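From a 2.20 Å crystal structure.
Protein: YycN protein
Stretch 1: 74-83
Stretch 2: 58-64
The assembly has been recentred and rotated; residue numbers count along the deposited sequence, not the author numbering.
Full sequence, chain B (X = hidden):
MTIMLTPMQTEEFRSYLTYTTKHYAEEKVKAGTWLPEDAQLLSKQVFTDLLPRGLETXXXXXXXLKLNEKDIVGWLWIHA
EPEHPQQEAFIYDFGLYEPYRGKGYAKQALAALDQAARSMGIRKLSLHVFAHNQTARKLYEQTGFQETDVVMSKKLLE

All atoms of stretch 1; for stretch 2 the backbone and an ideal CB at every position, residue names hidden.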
# COMPACT_ATOMS: atom_id res chain seq x y z
N GLY B 74 14.92 0.62 1.29
CA GLY B 74 15.63 -0.60 1.65
C GLY B 74 17.00 -0.84 1.02
O GLY B 74 17.72 0.08 0.65
N TRP B 75 17.34 -2.12 0.89
CA TRP B 75 18.63 -2.56 0.36
C TRP B 75 18.44 -3.78 -0.53
O TRP B 75 17.44 -4.49 -0.43
CB TRP B 75 19.53 -2.94 1.54
CG TRP B 75 18.91 -4.03 2.38
CD1 TRP B 75 19.04 -5.39 2.20
CD2 TRP B 75 18.01 -3.87 3.50
NE1 TRP B 75 18.28 -6.06 3.11
CE2 TRP B 75 17.64 -5.16 3.92
CE3 TRP B 75 17.48 -2.75 4.17
CZ2 TRP B 75 16.76 -5.38 5.00
CZ3 TRP B 75 16.61 -2.96 5.24
CH2 TRP B 75 16.25 -4.27 5.65
N LEU B 76 19.40 -4.04 -1.39
CA LEU B 76 19.32 -5.18 -2.29
C LEU B 76 20.76 -5.57 -2.59
O LEU B 76 21.55 -4.75 -3.04
CB LEU B 76 18.62 -4.79 -3.58
CG LEU B 76 17.96 -5.86 -4.44
CD1 LEU B 76 18.17 -5.49 -5.89
CD2 LEU B 76 18.51 -7.25 -4.14
N TRP B 77 21.10 -6.82 -2.34
CA TRP B 77 22.45 -7.29 -2.61
C TRP B 77 22.40 -8.59 -3.38
O TRP B 77 21.89 -9.58 -2.88
CB TRP B 77 23.21 -7.46 -1.28
CG TRP B 77 24.47 -8.27 -1.35
CD1 TRP B 77 25.18 -8.59 -2.47
CD2 TRP B 77 25.17 -8.85 -0.25
NE1 TRP B 77 26.28 -9.32 -2.15
CE2 TRP B 77 26.31 -9.51 -0.79
CE3 TRP B 77 24.97 -8.88 1.14
CZ2 TRP B 77 27.23 -10.19 0.02
CZ3 TRP B 77 25.89 -9.56 1.94
CH2 TRP B 77 27.01 -10.20 1.37
N ILE B 78 22.92 -8.57 -4.61
CA ILE B 78 22.93 -9.79 -5.40
C ILE B 78 24.34 -10.13 -5.86
O ILE B 78 25.21 -9.27 -5.94
CB ILE B 78 22.03 -9.71 -6.66
CG1 ILE B 78 22.69 -8.87 -7.74
CG2 ILE B 78 20.67 -9.14 -6.29
CD1 ILE B 78 21.92 -8.85 -9.05
N HIS B 79 24.54 -11.40 -6.16
CA HIS B 79 25.82 -11.90 -6.63
C HIS B 79 25.61 -12.53 -7.99
O HIS B 79 24.64 -13.26 -8.18
CB HIS B 79 26.34 -12.97 -5.69
CG HIS B 79 27.55 -13.69 -6.20
ND1 HIS B 79 28.76 -13.06 -6.41
CD2 HIS B 79 27.76 -15.00 -6.49
CE1 HIS B 79 29.65 -13.94 -6.81
NE2 HIS B 79 29.07 -15.13 -6.86
N ALA B 80 26.50 -12.25 -8.93
CA ALA B 80 26.40 -12.82 -10.27
C ALA B 80 27.62 -13.68 -10.58
O ALA B 80 28.51 -13.25 -11.30
CB ALA B 80 26.28 -11.70 -11.30
N GLU B 81 27.67 -14.90 -10.04
CA GLU B 81 28.81 -15.80 -10.26
C GLU B 81 29.45 -15.71 -11.65
O GLU B 81 28.81 -15.29 -12.62
CB GLU B 81 28.41 -17.26 -9.99
CG GLU B 81 28.68 -17.72 -8.57
CD GLU B 81 27.47 -18.35 -7.90
OE1 GLU B 81 27.62 -18.92 -6.80
OE2 GLU B 81 26.36 -18.27 -8.47
N PRO B 82 30.73 -16.09 -11.75
CA PRO B 82 31.45 -16.04 -13.02
C PRO B 82 30.96 -17.05 -14.05
O PRO B 82 30.90 -18.25 -13.78
CB PRO B 82 32.90 -16.29 -12.61
CG PRO B 82 32.75 -17.19 -11.41
CD PRO B 82 31.62 -16.53 -10.66
N GLU B 83 30.59 -16.55 -15.23
CA GLU B 83 30.11 -17.39 -16.32
C GLU B 83 29.18 -18.49 -15.82
O GLU B 83 29.42 -19.67 -16.08
CB GLU B 83 31.29 -18.02 -17.05
CG GLU B 83 32.27 -17.02 -17.64
CD GLU B 83 31.62 -16.11 -18.67
OE1 GLU B 83 31.20 -16.63 -19.73
OE2 GLU B 83 31.52 -14.89 -18.42
N UNK B 58 34.43 -8.11 -6.40
CA UNK B 58 33.90 -8.30 -7.75
C UNK B 58 32.69 -9.22 -7.87
O UNK B 58 32.57 -10.21 -7.15
CB UNK B 58 35.01 -8.85 -8.64
N UNK B 59 31.79 -8.85 -8.79
CA UNK B 59 30.57 -9.59 -9.08
C UNK B 59 29.42 -9.33 -8.11
O UNK B 59 28.26 -9.70 -8.37
CB UNK B 59 30.88 -11.09 -9.09
N UNK B 60 29.73 -8.71 -6.99
CA UNK B 60 28.71 -8.38 -6.01
C UNK B 60 28.14 -7.03 -6.33
O UNK B 60 28.86 -6.12 -6.75
CB UNK B 60 29.27 -8.41 -4.59
N UNK B 61 26.84 -6.89 -6.15
CA UNK B 61 26.21 -5.63 -6.42
C UNK B 61 25.26 -5.32 -5.28
O UNK B 61 24.22 -5.96 -5.11
CB UNK B 61 25.48 -5.65 -7.77
N UNK B 62 25.65 -4.35 -4.46
CA UNK B 62 24.81 -3.95 -3.34
C UNK B 62 24.23 -2.60 -3.73
O UNK B 62 24.95 -1.68 -4.11
CB UNK B 62 25.59 -3.89 -2.02
N UNK B 63 22.90 -2.53 -3.68
CA UNK B 63 22.15 -1.33 -4.05
C UNK B 63 21.28 -0.82 -2.90
O UNK B 63 20.82 -1.60 -2.07
CB UNK B 63 21.28 -1.62 -5.27
N UNK B 64 21.06 0.48 -2.87
CA UNK B 64 20.19 1.07 -1.87
C UNK B 64 18.91 1.31 -2.65
O UNK B 64 18.97 1.90 -3.73
CB UNK B 64 20.76 2.34 -1.24

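The two stretches run antiparallel, their strand axes 170° apart and 4.6 Å at closest approach. Within 60-64, successive side chains fall on opposite faces of the sheet.

Position 58 (phi/psi -52/144) has an ideal CB with nothing of stretch 1 within 5.5 Å. Its phi is compatible with proline; the residue is Pro58, which makes no contact here.

Position 59 has a positive phi (81/-14), where glycine is easiest and asparagine common. Yet its CB points toward stretch 1, 3.9 Å from both His79 CE1 and Ala80 O, so a side chain could cover the turn beyond the strand. The residue is His59. Its ring reaches Pro82, His59 NE2 to Pro82 CB 4.2 Å, while its backbone O accepts a hydrogen bond from Ala80 N (3.1 Å, 156°).

Position 60 pairs with His79 without backbone hydrogen bonds. Its CB lies 4.0 Å from Trp77 NE1, an indole donor, so a side chain carrying an acceptor would suit: Asp, Asn, Glu, Gln, Ser, Thr or His. It is His60. Trp77 NE1 donates to His60 ND1 (2.7 Å, 157°), a bond that requires ND1 to be unprotonated. The rings of Trp77 and His60 meet rim to rim, and His79 ND1 lies over one face of the His60 ring.

Position 61 forms a hydrogen-bonded pair with Ile78: N of position 61 to Ile78 O is 2.9 Å, and Ile78 N to the O of position 61, 3.0 Å. CB lies on the face of Ile78 and Leu76, where many side chains would fit. His61 occupies it; Ile78 CG1 is 4.2 Å from His61 CB, and Ala80 CB approaches the ring edge at His61 CE1 (4.3 Å).

Position 62 brings its CB within 4.4 Å of Trp77 CB, beside an indole face. Leu, Ile, Val or Met would suit. Leu62 places CG 3.8 Å from the centroid of the Trp77 five-membered ring, 23° off the normal, a CH-pi contact.

Position 63 pairs with Leu76 through two backbone hydrogen bonds: N of position 63 to Leu76 O, 2.7 Å, and Leu76 N to the O of position 63, 2.9 Å. On this face Leu76 and Ile78 offer an apolar surface that a large hydrophobic or aromatic group could span. Trp63 does so, with CE3 3.4 Å from Leu76 CD1 and CH2 3.6 Å from Ile78 CD1.

Position 64 faces the Trp75 side, but that indole leads away; CB is 4.2 Å from Gly74 O. Stretch 1 sets little limit here; small or larger residues could fit. Ser64 makes no hydrogen bond to stretch 1.

Stretch 2 (58-64) PHHHLWS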
# COMPACT_ATOMS: atom_id res chain seq x y z
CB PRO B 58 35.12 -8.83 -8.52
CG PRO B 58 35.92 -9.54 -7.46
CD PRO B 58 35.83 -8.57 -6.31
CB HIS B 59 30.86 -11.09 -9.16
CG HIS B 59 31.87 -11.44 -10.20
ND1 HIS B 59 31.92 -10.82 -11.43
CD2 HIS B 59 32.87 -12.36 -10.20
CE1 HIS B 59 32.91 -11.33 -12.14
NE2 HIS B 59 33.50 -12.27 -11.41
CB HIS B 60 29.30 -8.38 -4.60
CG HIS B 60 29.44 -9.74 -4.01
ND1 HIS B 60 28.44 -10.35 -3.30
CD2 HIS B 60 30.45 -10.64 -4.09
CE1 HIS B 60 28.81 -11.57 -2.97
NE2 HIS B 60 30.03 -11.77 -3.44
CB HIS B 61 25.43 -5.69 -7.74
CG HIS B 61 26.25 -6.16 -8.91
ND1 HIS B 61 26.42 -7.50 -9.21
CD2 HIS B 61 26.89 -5.48 -9.88
CE1 HIS B 61 27.12 -7.61 -10.32
NE2 HIS B 61 27.42 -6.40 -10.75
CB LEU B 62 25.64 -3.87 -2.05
CG LEU B 62 26.16 -5.22 -1.49
CD1 LEU B 62 27.38 -5.67 -2.29
CD2 LEU B 62 26.52 -5.08 -0.02
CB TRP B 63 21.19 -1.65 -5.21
CG TRP B 63 21.83 -1.97 -6.54
CD1 TRP B 63 22.51 -1.10 -7.35
CD2 TRP B 63 21.81 -3.22 -7.23
NE1 TRP B 63 22.91 -1.74 -8.49
CE2 TRP B 63 22.49 -3.04 -8.45
CE3 TRP B 63 21.27 -4.49 -6.93
CZ2 TRP B 63 22.66 -4.07 -9.38
CZ3 TRP B 63 21.43 -5.52 -7.86
CH2 TRP B 63 22.12 -5.30 -9.07
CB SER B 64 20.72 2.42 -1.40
OG SER B 64 20.74 3.31 -2.49
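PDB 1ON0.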